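Local coordinates for protein phytochromobilin synthase (Solanum lycopersicum, PDB 6KME) that binds biliverdin IX alpha and, as a member of the ferredoxin-dependent bilin reductases, probably reduces it to phytochromobilin, the chromophore of plant phytochromes, at residues E42-N45 / L49-P52; A115-T120 / N124-D129; E213-T216 / Q220-C223; T273-F278 / G286-K291; N301-W304 / E309-G312. The protein carries 1 engineered substitution. All coordinates share one frame; numbering follows the deposited sequence. Where two conformers were deposited one is given.

Interaction 1: residues E42-N45 / L49-P52; sequences EETN and LLSP
N45 and L50 meet with their side chains at about a right angle, so that the amide oxygen of N45 looks at the backbone of L50 while the leucine side chain runs across it. N45 OD1 accepts the hydrogen bond from L50 N at 2.9 Å, with an N-H...O angle of 175°; the donor stands nearly along the C=O axis of the amide. The asparagine can do this because its CG lies anti to the carbonyl carbon (chi1 -81°), which swings the amide out toward L50. The same oxygen has aliphatic neighbours: L50 CB is 3.6 Å from N45 OD1, and L49 CD1 lies 3.8 Å from it. The two segments flank the turn by which helix 34-47 gives way to the edge strand 51-63 of the central antiparallel sheet, S51 already pairing its backbone with E77. On the inner side, the isobutyl group of L50 meets T44, again roughly at right angles: L50 CD2 touches T44 CG2 at 3.8 Å, and L50 CD1 is 3.9 Å from T44 CB. Threonine suits this buried position because its two branches divide the work. With OG1 beside the backbone N (chi1 -47°), CG2 lies anti to that N and faces the leucine, while OG1 is left to bond A40 O one turn back and Y202 OH of helix 188-211, whose L206 also packs against T44.

Interaction 2: residues A115-T120 / N124-D129; sequences ANFFTT and NIIVLD. With BLA (biliverdine IX alpha), chain B.
N116 and V127, then F118 and I125, are the hydrogen-bonded pairs of this antiparallel hairpin; each pair makes two backbone bonds, the shortest being N116 N to V127 O at 2.8 Å. The non-hydrogen-bonded pairs A115-L128, F117-I126 and T119-N124 put their side chains on the other face. There the apolar packing is led by F117, whose CD1 is 3.6 Å from I126 CG2, and by A115 CB against L128 CD1 at 3.9 Å; helix 188-211 covers this layer. The polar pair on that face lies side by side: T119 OG1 donates to N124 OD1 at 2.8 Å. Y33 OH also bonds T119 OG1, and H191 NE2 bonds N124 OD1. The face of N116, F118, I125 and V127 belongs to biliverdin. F118 turns one ring face to methyl CMD, CE2 standing 3.6 Å from it, while V127 CG2 reaches bridge carbon CHB at 3.5 Å and I125 CG2 reaches CHA at 3.6 Å. N116 ND2 donates to the lactam oxygen OC at 2.7 Å, and its OD1 accepts from R235, so both ends of the amide are held. An apolar floor with one fixed N-H donor thus suits a largely apolar tetrapyrrole, fitting its carbon skeleton while satisfying a carbonyl.

Interaction 3: residues E213-T216 / Q220-C223; sequences EGET and QIAC
At the connection between helices 188-211 and 218-238, E215 of the incoming loop lies against Q220 and I221 in the first turn of the second helix. Contact is made mainly by the aliphatic part of the glutamate: E215 CG rests 3.7 Å from I221 CG1 and equally close to Q220 CB. Farther out, E215 and Q220 cross at about a right angle, and E215 OE1 comes to 3.3 Å from Q220 CG, touching methylene rather than a polar atom. Isoleucine serves well at its position because a long branch can reach back to the loop; I221 CD1 ends 3.4 Å from E215 O, with CG1 anti to the carbonyl carbon (chi1 -62°). The chain of E215 bends at its second torsion (chi2 60°), which folds the carboxylate back toward the start of the helix. There OE2 accepts from D217 N and, weakly, from T216 N at 3.1 Å, while D217 OD1 in turn accepts from Q220 N. A carboxylate beside the amino end of a helix is likely to be favoured by the helix dipole, which makes glutamate a sensible choice: methylenes for packing, oxygens for the turn. An alanine here would remove CG and the carboxylate, so that I221 CG1 and Q220 CB would probably lose their cover and D217 N the side-chain acceptor it has now. The backbone of E215 also bonds that of E107, and I221 packs on P106 and E107, tying this surface loop to the loop between strands 96-104 and 112-119.

Interaction 4: residues T273-F278 / G286-K291; sequences TFLDYF and GKVNEK
V288 fits against both F274 and L275, one methyl to each, and this three-residue patch is the close-packed part of the contact. V288 CG2 lies 3.8 Å from L275 CG, the two side chains sliding past each other in opposite directions. V288 CG1 meets F274 CE2 at 3.9 Å, the valine crossing the phenylalanine at about a right angle. A branched residue is apt here because its two methyls diverge directly from CB and can serve two partners at once. F274, whose CG lies anti to the backbone N (chi1 -179°), is carried inward to the valine and to helix 218-238, where T233 and E237 touch it; F278 CD2 lies over one face of its ring, toward the rim, and Y281 makes an edge-to-face pair with it. The outer side is more exposed, and there the leucine meets backbone oxygens instead of side chains. L275 CD1 approaches G286 O at 3.5 Å and K287 O at 4.0 Å, with no hydrogen bond between the segments. G286 and K287 are exposed, and the lysine, an obvious surface residue, points away from the helix. G286 has a positive phi (86°), where a CB would jam against the preceding carbonyl oxygen, so glycine is called for. Beyond the patch, N289 OD1 accepts from K291 N at 2.9 Å in an Asx turn, while K238 bonds the carbonyls of N289 and K291. The short helix itself starts in a classic capping box: T273 OG1 accepts from D276 N at 3.1 Å, and D276 OD2 accepts from T273 N.

Interaction 5: residues N301-W304 / E309-G312; sequences NRPW and EFIG
P303 O receives the hydrogen bond of I311 N at 2.7 Å, nearly straight at 173°, though the donor is tilted 31° from the carbonyl plane. The same oxygen takes a CA-H...O contact from F310 at 3.4 Å (F310 CA to P303 O) and lies over one face of the F310 ring. W304 and F310 are joined by a single bridge of the backbones, and W304 CA adds a CA-H...O contact to E309 O at 3.3 Å. The rings of W304 and F310 form a T-shaped pair: the edge of F310 is directed at the five-membered ring of W304, with centroids 5.2 Å apart and planes at 76°. F310 CD1 sits 3.5 Å from W304 NE1, and P303 CG lies over that same indole face, so a broad flat tryptophan can support both partners. A serine in place of W304 would probably leave the edge of F310 without the indole face it meets and its ring less restrained. P303 CB also touches F310 CE1 at 3.8 Å. Behind the contact, P303 packs on W163 and L172, W304 packs on V179, and R302 bonds the carbonyls of P177 and V179, placing this C-terminal loop against the chain that leads into strand 180-185 at the sheet's edge.

How the interactions relate
Of the five contacts, only interaction 2 touches biliverdin, supplying four residues of its pocket from two inner strands of the antiparallel sheet. Interaction 1 reaches the same sheet at the outermost strand 51-63, with its nearest atoms about 12 Å from interaction 2. Interaction 5 runs closer, about 7 Å from interaction 2 at nearest atoms, and the side chain of W304 is about 11 Å from the ligand; in interaction 4 the side chain of F274 is about 10 Å from the bound biliverdin. Interactions 3 and 4 both involve helix 218-238, the first at its start, the second through F274 and V288, and their nearest atoms are about 8 Å apart. Interactions 1 and 4 lie on opposite sides of the chain's centre, about 37 Å between centres.

Interaction 1: residues E42-N45 / L49-P52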
# COMPACT_ATOMS: atom_id res chain seq x y z
N GLU A 42 -0.91 -9.15 -16.19
CA GLU A 42 -0.48 -9.21 -17.59
C GLU A 42 0.71 -8.29 -17.86
O GLU A 42 1.68 -8.69 -18.52
CB GLU A 42 -1.64 -8.84 -18.52
CG GLU A 42 -2.80 -9.81 -18.52
CD GLU A 42 -2.85 -10.64 -19.77
OE1 GLU A 42 -1.78 -11.02 -20.28
OE2 GLU A 42 -3.97 -10.91 -20.26
N GLU A 43 0.64 -7.04 -17.38
CA GLU A 43 1.75 -6.11 -17.58
C GLU A 43 3.02 -6.62 -16.92
O GLU A 43 4.11 -6.55 -17.52
CB GLU A 43 1.40 -4.71 -17.05
CG GLU A 43 0.43 -3.92 -17.92
CD GLU A 43 1.03 -3.40 -19.23
OE1 GLU A 43 2.12 -2.77 -19.23
OE2 GLU A 43 0.39 -3.61 -20.27
N THR A 44 2.91 -7.15 -15.70
CA THR A 44 4.10 -7.66 -15.02
C THR A 44 4.78 -8.75 -15.84
O THR A 44 6.01 -8.79 -15.95
CB THR A 44 3.74 -8.19 -13.63
OG1 THR A 44 2.92 -7.23 -12.95
CG2 THR A 44 5.01 -8.44 -12.79
N ASN A 45 3.99 -9.64 -16.46
CA ASN A 45 4.57 -10.71 -17.25
C ASN A 45 5.14 -10.24 -18.59
O ASN A 45 5.64 -11.08 -19.34
CB ASN A 45 3.53 -11.81 -17.47
CG ASN A 45 3.42 -12.75 -16.28
OD1 ASN A 45 4.41 -13.01 -15.58
ND2 ASN A 45 2.22 -13.26 -16.03
N LEU A 49 8.82 -12.78 -15.31
CA LEU A 49 7.93 -13.93 -15.27
C LEU A 49 7.50 -14.16 -13.83
O LEU A 49 8.34 -14.46 -12.98
CB LEU A 49 8.60 -15.18 -15.85
CG LEU A 49 7.70 -16.43 -15.83
CD1 LEU A 49 6.37 -16.15 -16.52
CD2 LEU A 49 8.41 -17.61 -16.45
N LEU A 50 6.21 -14.01 -13.57
CA LEU A 50 5.70 -14.28 -12.23
C LEU A 50 5.65 -15.78 -11.98
O LEU A 50 5.42 -16.59 -12.88
CB LEU A 50 4.31 -13.66 -12.06
CG LEU A 50 4.20 -12.14 -12.03
CD1 LEU A 50 2.73 -11.71 -12.16
CD2 LEU A 50 4.78 -11.58 -10.74
N SER A 51 5.90 -16.15 -10.73
CA SER A 51 5.71 -17.52 -10.31
C SER A 51 4.73 -17.54 -9.14
O SER A 51 4.57 -16.53 -8.44
CB SER A 51 7.04 -18.18 -9.91
OG SER A 51 7.70 -17.45 -8.89
N PRO A 52 4.03 -18.65 -8.92
CA PRO A 52 3.05 -18.69 -7.83
C PRO A 52 3.74 -18.56 -6.47
O PRO A 52 4.79 -19.15 -6.23
CB PRO A 52 2.39 -20.06 -8.00
CG PRO A 52 3.42 -20.89 -8.70
CD PRO A 52 4.14 -19.95 -9.61

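Interaction 2: residues A115-T120 / N124-D129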
# COMPACT_ATOMS: atom_id res chain seq x y z
N ALA A 115 -1.90 0.04 -3.76
CA ALA A 115 -3.22 0.47 -4.21
C ALA A 115 -4.25 -0.06 -3.22
O ALA A 115 -4.42 -1.28 -3.09
CB ALA A 115 -3.53 -0.03 -5.63
N ASN A 116 -4.92 0.86 -2.53
CA ASN A 116 -5.92 0.52 -1.50
C ASN A 116 -7.19 1.32 -1.82
O ASN A 116 -7.28 2.51 -1.52
CB ASN A 116 -5.40 0.83 -0.10
CG ASN A 116 -4.45 -0.23 0.40
OD1 ASN A 116 -3.27 -0.23 0.06
ND2 ASN A 116 -4.96 -1.14 1.21
N PHE A 117 -8.16 0.65 -2.43
CA PHE A 117 -9.39 1.29 -2.88
C PHE A 117 -10.55 0.77 -2.06
O PHE A 117 -10.84 -0.43 -2.08
CB PHE A 117 -9.65 1.01 -4.36
CG PHE A 117 -8.54 1.42 -5.29
CD1 PHE A 117 -7.50 2.25 -4.88
CD2 PHE A 117 -8.57 0.99 -6.61
CE1 PHE A 117 -6.49 2.62 -5.76
CE2 PHE A 117 -7.55 1.36 -7.50
CZ PHE A 117 -6.52 2.18 -7.07
N PHE A 118 -11.23 1.66 -1.34
CA PHE A 118 -12.43 1.27 -0.60
C PHE A 118 -13.64 1.98 -1.19
O PHE A 118 -13.78 3.21 -1.07
CB PHE A 118 -12.30 1.55 0.89
CG PHE A 118 -13.54 1.20 1.65
CD1 PHE A 118 -13.85 -0.13 1.92
CD2 PHE A 118 -14.44 2.18 2.03
CE1 PHE A 118 -15.02 -0.47 2.59
CE2 PHE A 118 -15.61 1.85 2.70
CZ PHE A 118 -15.90 0.53 2.99
N THR A 119 -14.54 1.21 -1.80
CA THR A 119 -15.67 1.74 -2.54
C THR A 119 -16.99 1.21 -1.99
O THR A 119 -17.10 0.03 -1.63
CB THR A 119 -15.52 1.40 -4.03
OG1 THR A 119 -14.32 2.03 -4.53
CG2 THR A 119 -16.71 1.87 -4.84
N THR A 120 -17.98 2.09 -1.91
CA THR A 120 -19.36 1.73 -1.62
C THR A 120 -20.23 2.24 -2.76
O THR A 120 -19.73 2.77 -3.75
CB THR A 120 -19.81 2.34 -0.30
OG1 THR A 120 -19.88 3.76 -0.48
CG2 THR A 120 -18.84 2.00 0.82
N ASN A 124 -15.94 6.72 -2.40
CA ASN A 124 -14.65 6.10 -2.70
C ASN A 124 -13.59 6.74 -1.82
O ASN A 124 -13.52 7.96 -1.74
CB ASN A 124 -14.29 6.26 -4.17
CG ASN A 124 -15.31 5.64 -5.09
OD1 ASN A 124 -15.17 4.50 -5.52
ND2 ASN A 124 -16.37 6.38 -5.37
N ILE A 125 -12.79 5.90 -1.15
CA ILE A 125 -11.70 6.34 -0.28
C ILE A 125 -10.46 5.60 -0.77
O ILE A 125 -10.40 4.36 -0.72
CB ILE A 125 -11.97 6.05 1.20
CG1 ILE A 125 -13.29 6.69 1.65
CG2 ILE A 125 -10.81 6.54 2.06
CD1 ILE A 125 -13.69 6.40 3.10
N ILE A 126 -9.48 6.35 -1.28
CA ILE A 126 -8.49 5.84 -2.22
C ILE A 126 -7.09 6.25 -1.78
O ILE A 126 -6.83 7.44 -1.54
CB ILE A 126 -8.74 6.38 -3.65
CG1 ILE A 126 -10.18 6.10 -4.11
CG2 ILE A 126 -7.71 5.83 -4.63
CD1 ILE A 126 -10.49 4.62 -4.33
N VAL A 127 -6.18 5.28 -1.69
CA VAL A 127 -4.74 5.56 -1.64
C VAL A 127 -4.06 4.79 -2.78
O VAL A 127 -4.23 3.56 -2.90
CB VAL A 127 -4.12 5.21 -0.28
CG1 VAL A 127 -2.59 5.35 -0.33
CG2 VAL A 127 -4.68 6.09 0.83
N LEU A 128 -3.31 5.51 -3.61
CA LEU A 128 -2.54 4.93 -4.71
C LEU A 128 -1.15 5.56 -4.68
O LEU A 128 -1.04 6.79 -4.76
CB LEU A 128 -3.23 5.18 -6.05
CG LEU A 128 -2.48 4.77 -7.33
CD1 LEU A 128 -2.24 3.25 -7.34
CD2 LEU A 128 -3.26 5.22 -8.56
N ASP A 129 -0.10 4.74 -4.56
CA ASP A 129 1.22 5.33 -4.37
C ASP A 129 2.33 4.34 -4.70
O ASP A 129 2.12 3.12 -4.74
CB ASP A 129 1.40 5.83 -2.94
CG ASP A 129 2.59 6.77 -2.77
OD1 ASP A 129 3.02 7.42 -3.76
OD2 ASP A 129 3.10 6.86 -1.63
CHA BLA B . -9.84 5.13 5.24
NA BLA B . -7.51 4.40 4.38
C1A BLA B . -8.37 5.35 4.97
C2A BLA B . -7.56 6.53 5.26
C3A BLA B . -6.19 6.24 4.83
C4A BLA B . -6.19 4.91 4.29
CMA BLA B . -4.95 7.14 4.89
CAA BLA B . -8.15 7.80 5.94
CBA BLA B . -8.24 7.56 7.43
CGA BLA B . -6.91 8.01 8.14
O1A BLA B . -6.62 9.13 7.85
O2A BLA B . -6.44 7.16 8.83
CHB BLA B . -5.02 4.13 3.68
NB BLA B . -3.13 4.63 5.12
C1B BLA B . -3.72 3.87 4.09
C2B BLA B . -2.44 3.21 3.40
C3B BLA B . -1.32 3.40 4.20
C4B BLA B . -1.77 4.29 5.37
CMB BLA B . -2.62 2.30 2.20
OB BLA B . -1.18 4.66 6.37
CAB BLA B . 0.15 3.06 4.23
CBB BLA B . 1.19 3.21 5.07
NC BLA B . -9.27 0.24 3.27
C1C BLA B . -8.39 -0.65 2.63
C2C BLA B . -9.09 -2.02 2.67
C3C BLA B . -10.32 -1.84 3.31
C4C BLA B . -10.47 -0.35 3.72
CMC BLA B . -8.38 -3.23 2.05
OC BLA B . -7.34 -0.21 2.21
CAC BLA B . -11.33 -2.89 3.57
CBC BLA B . -11.24 -4.21 3.85
CHD BLA B . -11.40 0.42 4.37
ND BLA B . -10.24 2.72 4.64
C1D BLA B . -11.26 1.87 4.78
C2D BLA B . -12.45 2.50 5.48
C3D BLA B . -12.11 3.81 5.74
C4D BLA B . -10.66 4.01 5.22
CMD BLA B . -13.71 1.69 5.74
CAD BLA B . -12.85 4.97 6.42
CBD BLA B . -13.02 4.80 7.92
CGD BLA B . -11.69 4.92 8.77
O1D BLA B . -11.56 3.99 9.53
O2D BLA B . -11.03 5.92 8.51

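Interaction 3: residues E213-T216 / Q220-C223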
# COMPACT_ATOMS: atom_id res chain seq x y z
N GLU A 213 18.92 -2.52 -9.90
CA GLU A 213 20.05 -3.43 -9.82
C GLU A 213 20.19 -3.93 -8.39
O GLU A 213 19.90 -3.20 -7.43
CB GLU A 213 21.33 -2.74 -10.30
CG GLU A 213 21.19 -2.07 -11.67
CD GLU A 213 21.27 -3.05 -12.85
OE1 GLU A 213 22.11 -3.99 -12.79
OE2 GLU A 213 20.51 -2.88 -13.83
N GLY A 214 20.60 -5.18 -8.24
CA GLY A 214 20.66 -5.77 -6.92
C GLY A 214 21.78 -5.18 -6.09
O GLY A 214 22.88 -4.92 -6.57
N GLU A 215 21.47 -4.95 -4.81
CA GLU A 215 22.47 -4.51 -3.85
C GLU A 215 23.43 -5.65 -3.51
O GLU A 215 23.01 -6.79 -3.30
CB GLU A 215 21.77 -4.00 -2.58
CG GLU A 215 22.70 -3.49 -1.48
CD GLU A 215 23.57 -2.34 -1.94
OE1 GLU A 215 23.02 -1.25 -2.20
OE2 GLU A 215 24.79 -2.54 -2.09
N THR A 216 24.72 -5.34 -3.45
CA THR A 216 25.72 -6.34 -3.08
C THR A 216 26.26 -6.18 -1.66
O THR A 216 26.77 -7.15 -1.10
CB THR A 216 26.88 -6.35 -4.09
OG1 THR A 216 27.35 -5.01 -4.32
CG2 THR A 216 26.42 -6.94 -5.41
N GLN A 220 23.78 -2.83 3.65
CA GLN A 220 22.71 -2.12 2.97
C GLN A 220 21.49 -3.01 2.78
O GLN A 220 20.35 -2.55 2.91
CB GLN A 220 23.20 -1.56 1.64
CG GLN A 220 22.19 -0.64 0.98
CD GLN A 220 21.78 0.51 1.89
OE1 GLN A 220 20.61 0.67 2.24
NE2 GLN A 220 22.76 1.31 2.29
N ILE A 221 21.70 -4.29 2.47
CA ILE A 221 20.57 -5.21 2.36
C ILE A 221 19.83 -5.31 3.69
O ILE A 221 18.60 -5.32 3.73
CB ILE A 221 21.04 -6.58 1.84
CG1 ILE A 221 21.65 -6.43 0.45
CG2 ILE A 221 19.87 -7.56 1.81
CD1 ILE A 221 22.30 -7.67 -0.08
N ALA A 222 20.58 -5.37 4.80
CA ALA A 222 19.95 -5.40 6.11
C ALA A 222 19.16 -4.12 6.37
O ALA A 222 18.06 -4.16 6.94
CB ALA A 222 20.99 -5.61 7.21
N CYS A 223 19.72 -2.97 5.98
CA CYS A 223 18.99 -1.71 6.15
C CYS A 223 17.70 -1.72 5.33
O CYS A 223 16.64 -1.32 5.82
CB CYS A 223 19.87 -0.52 5.77
SG CYS A 223 20.94 0.08 7.10

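Interaction 4: residues T273-F278 / G286-K291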
# COMPACT_ATOMS: atom_id res chain seq x y z
N THR A 273 9.06 -5.33 17.50
CA THR A 273 7.62 -5.17 17.60
C THR A 273 7.20 -3.79 17.11
O THR A 273 8.02 -2.89 16.91
CB THR A 273 7.16 -5.35 19.05
OG1 THR A 273 7.72 -4.30 19.85
CG2 THR A 273 7.62 -6.69 19.60
N PHE A 274 5.88 -3.63 16.93
CA PHE A 274 5.32 -2.31 16.67
C PHE A 274 5.78 -1.29 17.71
O PHE A 274 6.20 -0.18 17.35
CB PHE A 274 3.79 -2.41 16.62
CG PHE A 274 3.10 -1.10 16.32
CD1 PHE A 274 2.84 -0.73 15.02
CD2 PHE A 274 2.72 -0.25 17.35
CE1 PHE A 274 2.20 0.48 14.74
CE2 PHE A 274 2.09 0.97 17.08
CZ PHE A 274 1.83 1.33 15.77
N LEU A 275 5.78 -1.65 19.00
CA LEU A 275 6.21 -0.67 20.00
C LEU A 275 7.72 -0.41 19.96
O LEU A 275 8.16 0.67 20.38
CB LEU A 275 5.78 -1.10 21.40
CG LEU A 275 4.26 -1.01 21.68
CD1 LEU A 275 3.97 -1.45 23.14
CD2 LEU A 275 3.70 0.39 21.40
N ASP A 276 8.52 -1.35 19.46
CA ASP A 276 9.94 -1.06 19.26
C ASP A 276 10.13 0.06 18.24
O ASP A 276 11.00 0.92 18.40
CB ASP A 276 10.70 -2.31 18.82
CG ASP A 276 10.85 -3.34 19.92
OD1 ASP A 276 10.86 -2.96 21.11
OD2 ASP A 276 10.95 -4.54 19.58
N TYR A 277 9.33 0.06 17.17
CA TYR A 277 9.48 1.07 16.13
C TYR A 277 8.77 2.37 16.49
O TYR A 277 9.23 3.46 16.14
CB TYR A 277 8.91 0.57 14.79
CG TYR A 277 9.67 -0.54 14.11
CD1 TYR A 277 10.96 -0.33 13.61
CD2 TYR A 277 9.09 -1.79 13.93
CE1 TYR A 277 11.67 -1.36 12.98
CE2 TYR A 277 9.78 -2.82 13.29
CZ TYR A 277 11.07 -2.59 12.81
OH TYR A 277 11.76 -3.60 12.18
N PHE A 278 7.62 2.27 17.17
CA PHE A 278 6.76 3.42 17.43
C PHE A 278 6.44 3.49 18.93
O PHE A 278 5.30 3.26 19.35
CB PHE A 278 5.50 3.35 16.56
CG PHE A 278 5.80 3.00 15.11
CD1 PHE A 278 6.35 3.95 14.25
CD2 PHE A 278 5.56 1.72 14.62
CE1 PHE A 278 6.64 3.63 12.92
CE2 PHE A 278 5.86 1.39 13.29
CZ PHE A 278 6.41 2.34 12.44
N GLY A 286 1.51 -0.92 28.96
CA GLY A 286 2.41 -1.63 28.08
C GLY A 286 1.79 -2.16 26.81
O GLY A 286 2.50 -2.77 26.00
N LYS A 287 0.50 -1.94 26.61
CA LYS A 287 -0.20 -2.33 25.40
C LYS A 287 -0.06 -1.24 24.33
O LYS A 287 0.45 -0.15 24.59
CB LYS A 287 -1.68 -2.58 25.71
CG LYS A 287 -1.90 -3.62 26.81
CD LYS A 287 -3.37 -3.77 27.17
CE LYS A 287 -3.59 -4.94 28.13
NZ LYS A 287 -5.04 -5.21 28.40
N VAL A 288 -0.51 -1.55 23.12
CA VAL A 288 -0.51 -0.59 22.02
C VAL A 288 -1.73 0.32 22.15
O VAL A 288 -2.86 -0.16 22.27
CB VAL A 288 -0.50 -1.31 20.67
CG1 VAL A 288 -0.61 -0.28 19.54
CG2 VAL A 288 0.79 -2.14 20.53
N ASN A 289 -1.51 1.62 22.11
CA ASN A 289 -2.60 2.58 22.23
C ASN A 289 -3.67 2.33 21.16
O ASN A 289 -3.35 2.14 19.98
CB ASN A 289 -2.04 4.00 22.10
CG ASN A 289 -3.01 5.06 22.60
OD1 ASN A 289 -4.18 5.07 22.21
ND2 ASN A 289 -2.52 5.94 23.47
N GLU A 290 -4.94 2.35 21.58
CA GLU A 290 -6.04 2.10 20.65
C GLU A 290 -6.17 3.17 19.58
O GLU A 290 -6.82 2.92 18.55
CB GLU A 290 -7.37 2.02 21.41
CG GLU A 290 -7.62 0.70 22.10
CD GLU A 290 -8.91 0.71 22.90
OE1 GLU A 290 -9.43 1.81 23.18
OE2 GLU A 290 -9.41 -0.39 23.24
N LYS A 291 -5.62 4.36 19.79
CA LYS A 291 -5.69 5.40 18.77
C LYS A 291 -4.95 4.97 17.52
O LYS A 291 -3.86 4.40 17.60
CB LYS A 291 -5.10 6.71 19.29
CG LYS A 291 -5.92 7.34 20.38
CD LYS A 291 -5.57 8.80 20.52
CE LYS A 291 -4.53 9.02 21.58
NZ LYS A 291 -5.04 9.96 22.64

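Interaction 5: residues N301-W304 / E309-G312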
# COMPACT_ATOMS: atom_id res chain seq x y z
N ASN A 301 -4.46 20.33 3.43
CA ASN A 301 -4.06 20.53 2.05
C ASN A 301 -2.85 19.66 1.72
O ASN A 301 -2.09 19.26 2.61
CB ASN A 301 -3.75 22.00 1.75
CG ASN A 301 -4.96 22.90 1.96
OD1 ASN A 301 -4.89 23.89 2.69
ND2 ASN A 301 -6.07 22.55 1.32
N ARG A 302 -2.70 19.36 0.44
CA ARG A 302 -1.63 18.49 -0.03
C ARG A 302 -0.28 19.04 0.42
O ARG A 302 0.05 20.19 0.11
CB ARG A 302 -1.67 18.36 -1.55
CG ARG A 302 -0.69 17.29 -2.06
CD ARG A 302 -0.58 17.26 -3.57
NE ARG A 302 0.39 16.23 -3.96
CZ ARG A 302 0.11 14.93 -4.01
NH1 ARG A 302 -1.12 14.51 -3.72
NH2 ARG A 302 1.06 14.05 -4.35
N PRO A 303 0.53 18.27 1.15
CA PRO A 303 1.75 18.84 1.75
C PRO A 303 2.97 18.83 0.84
O PRO A 303 4.09 19.02 1.32
CB PRO A 303 1.96 17.96 2.98
CG PRO A 303 1.41 16.63 2.58
CD PRO A 303 0.24 16.92 1.67
N TRP A 304 2.78 18.62 -0.46
CA TRP A 304 3.83 18.76 -1.46
C TRP A 304 3.40 19.78 -2.49
O TRP A 304 2.24 19.77 -2.92
CB TRP A 304 4.14 17.44 -2.17
CG TRP A 304 4.73 16.39 -1.30
CD1 TRP A 304 6.05 16.21 -1.02
CD2 TRP A 304 4.02 15.36 -0.61
NE1 TRP A 304 6.21 15.13 -0.18
CE2 TRP A 304 4.97 14.60 0.08
CE3 TRP A 304 2.67 15.02 -0.52
CZ2 TRP A 304 4.62 13.50 0.87
CZ3 TRP A 304 2.32 13.93 0.26
CH2 TRP A 304 3.30 13.19 0.95
N GLU A 309 8.17 19.19 -3.73
CA GLU A 309 8.88 19.57 -2.51
C GLU A 309 7.91 19.60 -1.33
O GLU A 309 6.81 20.14 -1.43
CB GLU A 309 9.53 20.94 -2.69
CG GLU A 309 10.60 20.94 -3.78
CD GLU A 309 10.95 22.34 -4.27
OE1 GLU A 309 10.31 23.31 -3.81
OE2 GLU A 309 11.86 22.45 -5.12
N PHE A 310 8.34 19.02 -0.21
CA PHE A 310 7.49 18.96 0.98
C PHE A 310 7.36 20.33 1.64
O PHE A 310 8.36 20.98 1.95
CB PHE A 310 8.05 17.94 1.97
CG PHE A 310 7.13 17.65 3.11
CD1 PHE A 310 6.10 16.73 2.98
CD2 PHE A 310 7.28 18.31 4.33
CE1 PHE A 310 5.24 16.46 4.04
CE2 PHE A 310 6.42 18.05 5.39
CZ PHE A 310 5.40 17.13 5.25
N ILE A 311 6.12 20.76 1.87
CA ILE A 311 5.82 22.05 2.47
C ILE A 311 4.93 21.93 3.70
O ILE A 311 4.57 22.95 4.28
CB ILE A 311 5.18 23.01 1.45
CG1 ILE A 311 3.84 22.44 0.97
CG2 ILE A 311 6.10 23.26 0.27
CD1 ILE A 311 3.12 23.31 -0.05
N GLY A 312 4.59 20.71 4.12
CA GLY A 312 3.49 20.42 5.03
C GLY A 312 3.16 21.33 6.20
O GLY A 312 4.02 21.59 7.05